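Local coordinates for protein N-acetylglucosamine-specific lectin (Saxidomus purpuratus, PDB 6A7T) that probably binds carbohydrates through a C-type lectin fold, with N-acetylglucosamine as its specific sugar and recognition that does not depend on calcium, at residues 82-87 / 147-152; 122-127 / 141-146. All coordinates share one frame; numbering follows the deposited sequence. Where two conformers were deposited one is given.

Interaction 1: 82-87 / 147-152; sequences SAFHYY and KGPSIC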
ATOM      1  N   SER A  82     -20.096  -5.034  15.018  1.00 20.13           N
ATOM      2  CA  SER A  82     -21.107  -6.119  15.017  1.00 21.88           C
ATOM      3  C   SER A  82     -22.504  -5.638  14.582  1.00 21.92           C
ATOM      4  O   SER A  82     -23.445  -6.383  14.700  1.00 26.41           O
ATOM      5  CB  SER A  82     -21.164  -6.802  16.363  1.00 27.50           C
ATOM      6  OG  SER A  82     -21.575  -5.860  17.341  1.00 31.06           O
ATOM      7  N   ALA A  83     -22.643  -4.429  14.036  1.00 22.30           N
ATOM      8  CA  ALA A  83     -23.934  -3.969  13.485  1.00 20.09           C
ATOM      9  C   ALA A  83     -24.254  -4.714  12.189  1.00 17.91           C
ATOM     10  O   ALA A  83     -25.404  -5.008  11.886  1.00 18.62           O
ATOM     11  CB  ALA A  83     -23.909  -2.496  13.208  1.00 20.84           C
ATOM     12  N   PHE A  84     -23.213  -4.941  11.380  1.00 14.76           N
ATOM     13  CA  PHE A  84     -23.390  -5.525  10.052  1.00 13.31           C
ATOM     14  C   PHE A  84     -22.736  -6.897   9.975  1.00 13.00           C
ATOM     15  O   PHE A  84     -21.629  -7.088  10.473  1.00 13.31           O
ATOM     16  CB  PHE A  84     -22.756  -4.623   8.990  1.00 12.99           C
ATOM     17  CG  PHE A  84     -23.394  -3.269   8.913  1.00 13.17           C
ATOM     18  CD1 PHE A  84     -24.698  -3.118   8.479  1.00 14.12           C
ATOM     19  CD2 PHE A  84     -22.712  -2.156   9.351  1.00 14.50           C
ATOM     20  CE1 PHE A  84     -25.300  -1.880   8.418  1.00 14.89           C
ATOM     21  CE2 PHE A  84     -23.325  -0.919   9.348  1.00 16.92           C
ATOM     22  CZ  PHE A  84     -24.614  -0.780   8.880  1.00 16.78           C
ATOM     23  N   HIS A  85     -23.402  -7.837   9.274  1.00 12.64           N
ATOM     24  CA  HIS A  85     -22.913  -9.205   9.152  1.00 13.76           C
ATOM     25  C   HIS A  85     -22.428  -9.515   7.728  1.00 11.92           C
ATOM     26  O   HIS A  85     -21.959 -10.591   7.475  1.00 10.88           O
ATOM     27  CB  HIS A  85     -24.014 -10.221   9.577  1.00 17.69           C
ATOM     28  CG  HIS A  85     -24.645  -9.866  10.891  1.00 24.31           C
ATOM     29  ND1 HIS A  85     -23.887  -9.645  12.043  1.00 26.80           N
ATOM     30  CD2 HIS A  85     -25.940  -9.666  11.245  1.00 26.83           C
ATOM     31  CE1 HIS A  85     -24.683  -9.307  13.039  1.00 27.23           C
ATOM     32  NE2 HIS A  85     -25.955  -9.338  12.590  1.00 28.64           N
ATOM     33  N   TYR A  86     -22.599  -8.572   6.791  1.00 11.22           N
ATOM     34  CA  TYR A  86     -22.042  -8.743   5.445  1.00 11.22           C
ATOM     35  C   TYR A  86     -21.782  -7.364   4.843  1.00  9.28           C
ATOM     36  O   TYR A  86     -22.418  -6.399   5.218  1.00 10.19           O
ATOM     37  CB  TYR A  86     -22.973  -9.536   4.519  1.00 12.38           C
ATOM     38  CG  TYR A  86     -24.269  -8.868   4.128  1.00 12.20           C
ATOM     39  CD1 TYR A  86     -25.395  -8.880   4.937  1.00 14.68           C
ATOM     40  CD2 TYR A  86     -24.393  -8.269   2.890  1.00 14.23           C
ATOM     41  CE1 TYR A  86     -26.578  -8.258   4.550  1.00 14.68           C
ATOM     42  CE2 TYR A  86     -25.568  -7.659   2.491  1.00 15.19           C
ATOM     43  CZ  TYR A  86     -26.670  -7.648   3.316  1.00 17.06           C
ATOM     44  OH  TYR A  86     -27.796  -7.012   2.845  1.00 19.93           O
ATOM     45  N   TYR A  87     -20.794  -7.322   3.944  1.00  9.12           N
ATOM     46  CA  TYR A  87     -20.433  -6.125   3.176  1.00  8.83           C
ATOM     47  C   TYR A  87     -20.276  -6.539   1.716  1.00  8.01           C
ATOM     48  O   TYR A  87     -19.544  -7.454   1.449  1.00  8.95           O
ATOM     49  CB  TYR A  87     -19.108  -5.531   3.658  1.00  9.46           C
ATOM     50  CG  TYR A  87     -19.129  -4.856   5.001  1.00  9.74           C
ATOM     51  CD1 TYR A  87     -19.124  -5.601   6.161  1.00  9.89           C
ATOM     52  CD2 TYR A  87     -19.096  -3.479   5.111  1.00 10.12           C
ATOM     53  CE1 TYR A  87     -19.092  -4.997   7.411  1.00 10.44           C
ATOM     54  CE2 TYR A  87     -19.074  -2.856   6.353  1.00 10.73           C
ATOM     55  CZ  TYR A  87     -19.075  -3.622   7.509  1.00 10.95           C
ATOM     56  OH  TYR A  87     -19.097  -3.039   8.762  1.00 11.55           O
ATOM     57  N   LYS A 147     -29.947  -5.018   0.271  1.00 14.70           N
ATOM     58  CA  LYS A 147     -29.313  -3.737   0.599  1.00 15.27           C
ATOM     59  C   LYS A 147     -28.375  -3.964   1.770  1.00 15.45           C
ATOM     60  O   LYS A 147     -28.847  -4.318   2.817  1.00 16.18           O
ATOM     61  CB  LYS A 147     -30.331  -2.653   0.968  1.00 16.21           C
ATOM     62  CG  LYS A 147     -31.176  -2.138  -0.188  1.00 16.82           C
ATOM     63  CD  LYS A 147     -32.075  -0.979   0.223  1.00 20.31           C
ATOM     64  CE  LYS A 147     -33.049  -0.577  -0.846  1.00 21.94           C
ATOM     65  NZ  LYS A 147     -34.016   0.413  -0.328  1.00 27.21           N
ATOM     66  N   GLY A 148     -27.071  -3.696   1.584  1.00 12.60           N
ATOM     67  CA  GLY A 148     -26.114  -3.807   2.641  1.00 11.94           C
ATOM     68  C   GLY A 148     -25.026  -2.743   2.503  1.00 10.87           C
ATOM     69  O   GLY A 148     -24.987  -2.022   1.494  1.00  9.18           O
ATOM     70  N   PRO A 149     -24.118  -2.676   3.492  1.00  9.29           N
ATOM     71  CA  PRO A 149     -22.983  -1.745   3.446  1.00  9.04           C
ATOM     72  C   PRO A 149     -22.026  -2.302   2.381  1.00  8.62           C
ATOM     73  O   PRO A 149     -22.184  -3.420   1.908  1.00  8.38           O
ATOM     74  CB  PRO A 149     -22.445  -1.783   4.898  1.00  9.48           C
ATOM     75  CG  PRO A 149     -22.687  -3.198   5.296  1.00  9.27           C
ATOM     76  CD  PRO A 149     -24.021  -3.567   4.668  1.00  9.62           C
ATOM     77  N   SER A 150     -20.981  -1.550   2.103  1.00  7.69           N
ATOM     78  CA  SER A 150     -20.049  -1.932   1.011  1.00  7.81           C
ATOM     79  C   SER A 150     -18.679  -1.347   1.317  1.00  7.71           C
ATOM     80  O   SER A 150     -18.550  -0.524   2.226  1.00  8.80           O
ATOM     81  CB  SER A 150     -20.563  -1.475  -0.326  1.00  8.50           C
ATOM     82  OG  SER A 150     -20.690  -0.058  -0.438  1.00  8.94           O
ATOM     83  N   ILE A 151     -17.699  -1.828   0.574  1.00  7.13           N
ATOM     84  CA  ILE A 151     -16.287  -1.400   0.747  1.00  7.49           C
ATOM     85  C   ILE A 151     -15.764  -0.878  -0.593  1.00  6.84           C
ATOM     86  O   ILE A 151     -15.754  -1.612  -1.575  1.00  5.97           O
ATOM     87  CB  ILE A 151     -15.398  -2.530   1.290  1.00  8.45           C
ATOM     88  CG1 ILE A 151     -15.980  -3.116   2.576  1.00  8.62           C
ATOM     89  CG2 ILE A 151     -13.987  -2.028   1.516  1.00  9.09           C
ATOM     90  CD1 ILE A 151     -15.468  -4.473   2.969  1.00  9.39           C
ATOM     91  N   CYS A 152     -15.364   0.399  -0.612  1.00  6.92           N
ATOM     92  CA  CYS A 152     -14.802   1.020  -1.821  1.00  7.59           C
ATOM     93  C   CYS A 152     -13.269   1.075  -1.679  1.00  7.45           C
ATOM     94  O   CYS A 152     -12.769   1.180  -0.558  1.00  8.57           O
ATOM     95  CB  CYS A 152     -15.248   2.445  -2.076  1.00  8.30           C
ATOM     96  SG  CYS A 152     -17.039   2.669  -2.127  1.00  9.25           S
TER

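Interaction 2: 122-127 / 141-146; sequences EGCMDY and QDCVNT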
ATOM      1  N   GLU A 122     -23.831 -17.004 -10.903  1.00 16.61           N
ATOM      2  CA  GLU A 122     -24.692 -15.896 -11.302  1.00 17.74           C
ATOM      3  C   GLU A 122     -24.963 -14.959 -10.125  1.00 14.33           C
ATOM      4  O   GLU A 122     -25.964 -14.292 -10.081  1.00 16.62           O
ATOM      5  CB  GLU A 122     -26.000 -16.405 -11.906  1.00 20.34           C
ATOM      6  CG  GLU A 122     -25.728 -17.296 -13.112  1.00 24.81           C
ATOM      7  CD  GLU A 122     -26.887 -17.459 -14.079  1.00 27.48           C
ATOM      8  OE1 GLU A 122     -28.039 -17.156 -13.698  1.00 28.58           O
ATOM      9  OE2 GLU A 122     -26.597 -17.844 -15.228  1.00 32.21           O
ATOM     10  N   GLY A 123     -24.012 -14.893  -9.218  1.00 14.07           N
ATOM     11  CA  GLY A 123     -24.198 -14.017  -8.073  1.00 13.40           C
ATOM     12  C   GLY A 123     -23.219 -12.860  -7.990  1.00 13.23           C
ATOM     13  O   GLY A 123     -22.379 -12.635  -8.872  1.00 13.84           O
ATOM     14  N   CYS A 124     -23.342 -12.122  -6.879  1.00 12.60           N
ATOM     15  CA  CYS A 124     -22.360 -11.100  -6.515  0.50 12.57           C
ATOM     16  C   CYS A 124     -21.777 -11.445  -5.151  1.00 12.28           C
ATOM     17  O   CYS A 124     -22.405 -12.179  -4.412  1.00 14.92           O
ATOM     18  CB  CYS A 124     -23.013  -9.732  -6.493  0.50 13.88           C
ATOM     19  SG  CYS A 124     -23.625  -9.269  -8.129  0.50 16.18           S
ATOM     20  N   MET A 125     -20.602 -10.893  -4.855  1.00 10.11           N
ATOM     21  CA  MET A 125     -19.858 -11.332  -3.680  1.00 10.55           C
ATOM     22  C   MET A 125     -19.950 -10.326  -2.529  1.00 10.85           C
ATOM     23  O   MET A 125     -20.002  -9.105  -2.714  1.00 10.58           O
ATOM     24  CB  MET A 125     -18.397 -11.594  -4.010  1.00 10.67           C
ATOM     25  CG  MET A 125     -18.183 -12.674  -5.117  1.00 10.83           C
ATOM     26  SD  MET A 125     -16.564 -12.817  -5.767  1.00 12.13           S
ATOM     27  CE  MET A 125     -15.676 -13.248  -4.262  1.00 13.24           C
ATOM     28  N   ASP A 126     -19.890 -10.907  -1.339  1.00 11.15           N
ATOM     29  CA  ASP A 126     -19.746 -10.178  -0.085  1.00 11.10           C
ATOM     30  C   ASP A 126     -18.688 -10.848   0.797  1.00 12.18           C
ATOM     31  O   ASP A 126     -18.243 -11.939   0.520  1.00 11.95           O
ATOM     32  CB  ASP A 126     -21.095 -10.024   0.606  1.00 11.90           C
ATOM     33  CG  ASP A 126     -21.804 -11.288   1.058  1.00 13.02           C
ATOM     34  OD1 ASP A 126     -21.136 -12.310   1.174  1.00 14.56           O
ATOM     35  OD2 ASP A 126     -23.010 -11.167   1.357  1.00 13.55           O
ATOM     36  N   TYR A 127     -18.234 -10.121   1.825  1.00 10.09           N
ATOM     37  CA  TYR A 127     -17.723 -10.731   3.078  1.00  9.54           C
ATOM     38  C   TYR A 127     -18.967 -10.994   3.904  1.00  9.48           C
ATOM     39  O   TYR A 127     -19.780 -10.113   4.064  1.00 10.35           O
ATOM     40  CB  TYR A 127     -16.774  -9.794   3.834  1.00  9.03           C
ATOM     41  CG  TYR A 127     -15.352  -9.858   3.374  1.00  8.94           C
ATOM     42  CD1 TYR A 127     -14.416 -10.735   3.910  1.00  9.28           C
ATOM     43  CD2 TYR A 127     -14.911  -9.004   2.365  1.00  8.71           C
ATOM     44  CE1 TYR A 127     -13.106 -10.770   3.464  1.00 10.24           C
ATOM     45  CE2 TYR A 127     -13.623  -9.074   1.870  1.00  9.19           C
ATOM     46  CZ  TYR A 127     -12.695  -9.947   2.420  1.00  9.96           C
ATOM     47  OH  TYR A 127     -11.417 -10.004   1.926  1.00 11.78           O
ATOM     48  N   GLN A 141     -27.401 -14.229  -4.839  1.00 16.11           N
ATOM     49  CA  GLN A 141     -27.901 -14.244  -6.222  1.00 17.09           C
ATOM     50  C   GLN A 141     -28.797 -13.030  -6.535  1.00 17.77           C
ATOM     51  O   GLN A 141     -29.251 -12.873  -7.678  1.00 22.66           O
ATOM     52  CB  GLN A 141     -28.515 -15.630  -6.464  1.00 17.55           C
ATOM     53  CG  GLN A 141     -27.479 -16.631  -6.967  1.00 19.22           C
ATOM     54  CD  GLN A 141     -26.451 -17.055  -5.944  1.00 19.67           C
ATOM     55  OE1 GLN A 141     -26.751 -17.232  -4.776  1.00 19.71           O
ATOM     56  NE2 GLN A 141     -25.234 -17.295  -6.385  1.00 19.74           N
ATOM     57  N   ASP A 142     -29.040 -12.128  -5.593  1.00 14.80           N
ATOM     58  CA  ASP A 142     -29.750 -10.924  -5.887  1.00 16.20           C
ATOM     59  C   ASP A 142     -28.808  -9.713  -5.810  1.00 15.09           C
ATOM     60  O   ASP A 142     -28.537  -9.192  -4.743  1.00 15.33           O
ATOM     61  CB  ASP A 142     -30.921 -10.709  -4.942  1.00 17.25           C
ATOM     62  CG  ASP A 142     -31.584  -9.359  -5.096  1.00 18.44           C
ATOM     63  OD1 ASP A 142     -31.425  -8.704  -6.190  1.00 16.62           O
ATOM     64  OD2 ASP A 142     -32.224  -8.941  -4.115  1.00 20.70           O
ATOM     65  N   CYS A 143     -28.376  -9.276  -6.988  1.00 13.75           N
ATOM     66  CA  CYS A 143     -27.346  -8.207  -7.100  1.00 13.58           C
ATOM     67  C   CYS A 143     -27.996  -6.832  -7.177  1.00 13.52           C
ATOM     68  O   CYS A 143     -27.275  -5.829  -7.362  1.00 12.20           O
ATOM     69  CB  CYS A 143     -26.451  -8.483  -8.293  1.00 15.53           C
ATOM     70  SG  CYS A 143     -25.505 -10.004  -8.042  1.00 23.01           S
ATOM     71  N   VAL A 144     -29.320  -6.740  -6.994  1.00 11.42           N
ATOM     72  CA  VAL A 144     -30.035  -5.522  -7.163  1.00 12.31           C
ATOM     73  C   VAL A 144     -30.708  -5.082  -5.861  1.00 12.62           C
ATOM     74  O   VAL A 144     -30.579  -3.942  -5.444  1.00 12.98           O
ATOM     75  CB  VAL A 144     -31.027  -5.614  -8.342  1.00 13.56           C
ATOM     76  CG1 VAL A 144     -31.754  -4.311  -8.544  1.00 13.93           C
ATOM     77  CG2 VAL A 144     -30.315  -6.030  -9.628  1.00 15.26           C
ATOM     78  N   ASN A 145     -31.520  -5.968  -5.265  1.00 13.25           N
ATOM     79  CA  ASN A 145     -32.481  -5.539  -4.265  1.00 14.39           C
ATOM     80  C   ASN A 145     -32.144  -5.998  -2.839  1.00 15.91           C
ATOM     81  O   ASN A 145     -33.032  -5.919  -1.949  1.00 18.33           O
ATOM     82  CB  ASN A 145     -33.880  -6.025  -4.674  1.00 15.12           C
ATOM     83  CG  ASN A 145     -34.333  -5.351  -5.946  1.00 14.80           C
ATOM     84  OD1 ASN A 145     -34.652  -6.034  -6.929  1.00 19.82           O
ATOM     85  ND2 ASN A 145     -34.304  -4.031  -5.966  1.00 16.37           N
ATOM     86  N   THR A 146     -30.932  -6.471  -2.583  1.00 13.63           N
ATOM     87  CA  THR A 146     -30.508  -6.822  -1.240  1.00 14.22           C
ATOM     88  C   THR A 146     -29.532  -5.757  -0.752  1.00 14.73           C
ATOM     89  O   THR A 146     -28.439  -5.624  -1.299  1.00 15.61           O
ATOM     90  CB  THR A 146     -29.919  -8.218  -1.181  1.00 14.35           C
ATOM     91  OG1 THR A 146     -30.870  -9.133  -1.743  1.00 14.92           O
ATOM     92  CG2 THR A 146     -29.496  -8.608   0.222  1.00 14.40           C
TER
HETATM   93  O   HOH W   1     -28.580 -15.110 -10.003  1.00 37.84           O

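Interaction 1: 82-87 / 147-152
The ring of Pro-149 is packed against two aromatic faces, those of Phe-84 and Tyr-87. On Phe-84, Pro-149 CG sits over one face, 4.0 Å from the ring centroid and displaced toward the rim. The opposite face of Phe-84 carries CB of its neighbour Ala-83, also displaced toward the rim. On Tyr-87, Pro-149 CG again lies over a face, 3.9 Å from the centroid and 21° off the normal. Both are CH-pi contacts. Pro-149 CB projects beyond the rim of the Tyr-87 ring, 3.8 Å from both CD2 and CE2, and the two side chains cross at about a right angle. The CB of Tyr-87 meets Ile-151 CD1 at 3.9 Å.

Tyr-86 works differently. Its CG lies between the backbone N and the carbonyl carbon (chi1 68°), and the far end of the ring comes close to Gly-148. There Tyr-86 OH gives a weak hydrogen bond to Lys-147 O at 2.9 Å. Gly-148 CA is 3.9 Å from CE2 of the same ring. The backbones also touch: Tyr-87 CA approaches Pro-149 O at 3.5 Å as a CA-H...O contact.

No backbone hydrogen bond joins the two segments directly. Strand 86-94 and strand 148-154 belong to different sheets of the C-type lectin domain, although Pro-149 has a backbone bond to Trp-88. Helix 68-78 borders the same core, with Ile-78 against Tyr-87 and Ile-74 against Ile-151. Beyond Ile-151, the disulfide Cys-55–Cys-152 ties the second strand to helix 48-57. Such a junction depends mainly on apolar and CH-pi packing around one proline, with a single weak polar bond at its partly exposed side.

Interaction 2: 122-127 / 141-146
The disulfide Cys-124–Cys-143 joins the start of strand 124-130 to the loop after strand 136-140, beside the sugar-binding region of the C-type lectin domain. The SG atoms of Cys-124 and Cys-143 are 2.0 Å apart. Cys-124 has a second conformer, and the exact torsions of the bridge are therefore doubtful. Cys-143 SG also lies 3.7 Å from Gly-123 C.

Next to the bridge, Gln-141 bends at chi2, and its NE2 comes within 3.8 Å of Gly-123 CA. That amide nitrogen is hydrogen-bonded to Asp-139 OD2 and Asp-121 O. A water donates to Glu-122 O at 2.7 Å and, at longer range, to Gln-141 O. No direct hydrogen bond crosses between the segments.

The loop is folded around Asp-142. Its OD1 accepts Val-144 N at 3.0 Å, an Asx turn, and Asn-145 N at 2.9 Å, both from the same face of the carboxylate. OD2 accepts Thr-146 OG1 at 2.7 Å from above the plane. Thr-146 OG1 is also bonded to His-140 NE2, and His-140 binds N-acetylglucosamine in a structure of this protein. The loop is thus pinned covalently at Cys-143 and shaped around that point by one carboxylate, whose two oxygens together take three donors.

Overall arrangement
Interaction 1 is a buried contact between strands of the two different sheets. Interaction 2 is only partly buried and joins a strand end to a loop. The two meet in one sheet, where strands 86-94 and 124-130 are neighbours; Tyr-87 N and Tyr-127 O make a probable hydrogen bond at 3.0 Å. The loop of interaction 2 also leads straight into strand 148-154 of interaction 1, and Tyr-86 OH packs on Thr-146 CG2. Their chemistry follows their place. The interior contact relies on aromatic and aliphatic surfaces. The outer one uses a covalent bridge, a water and, within its loop, carboxylate bonds.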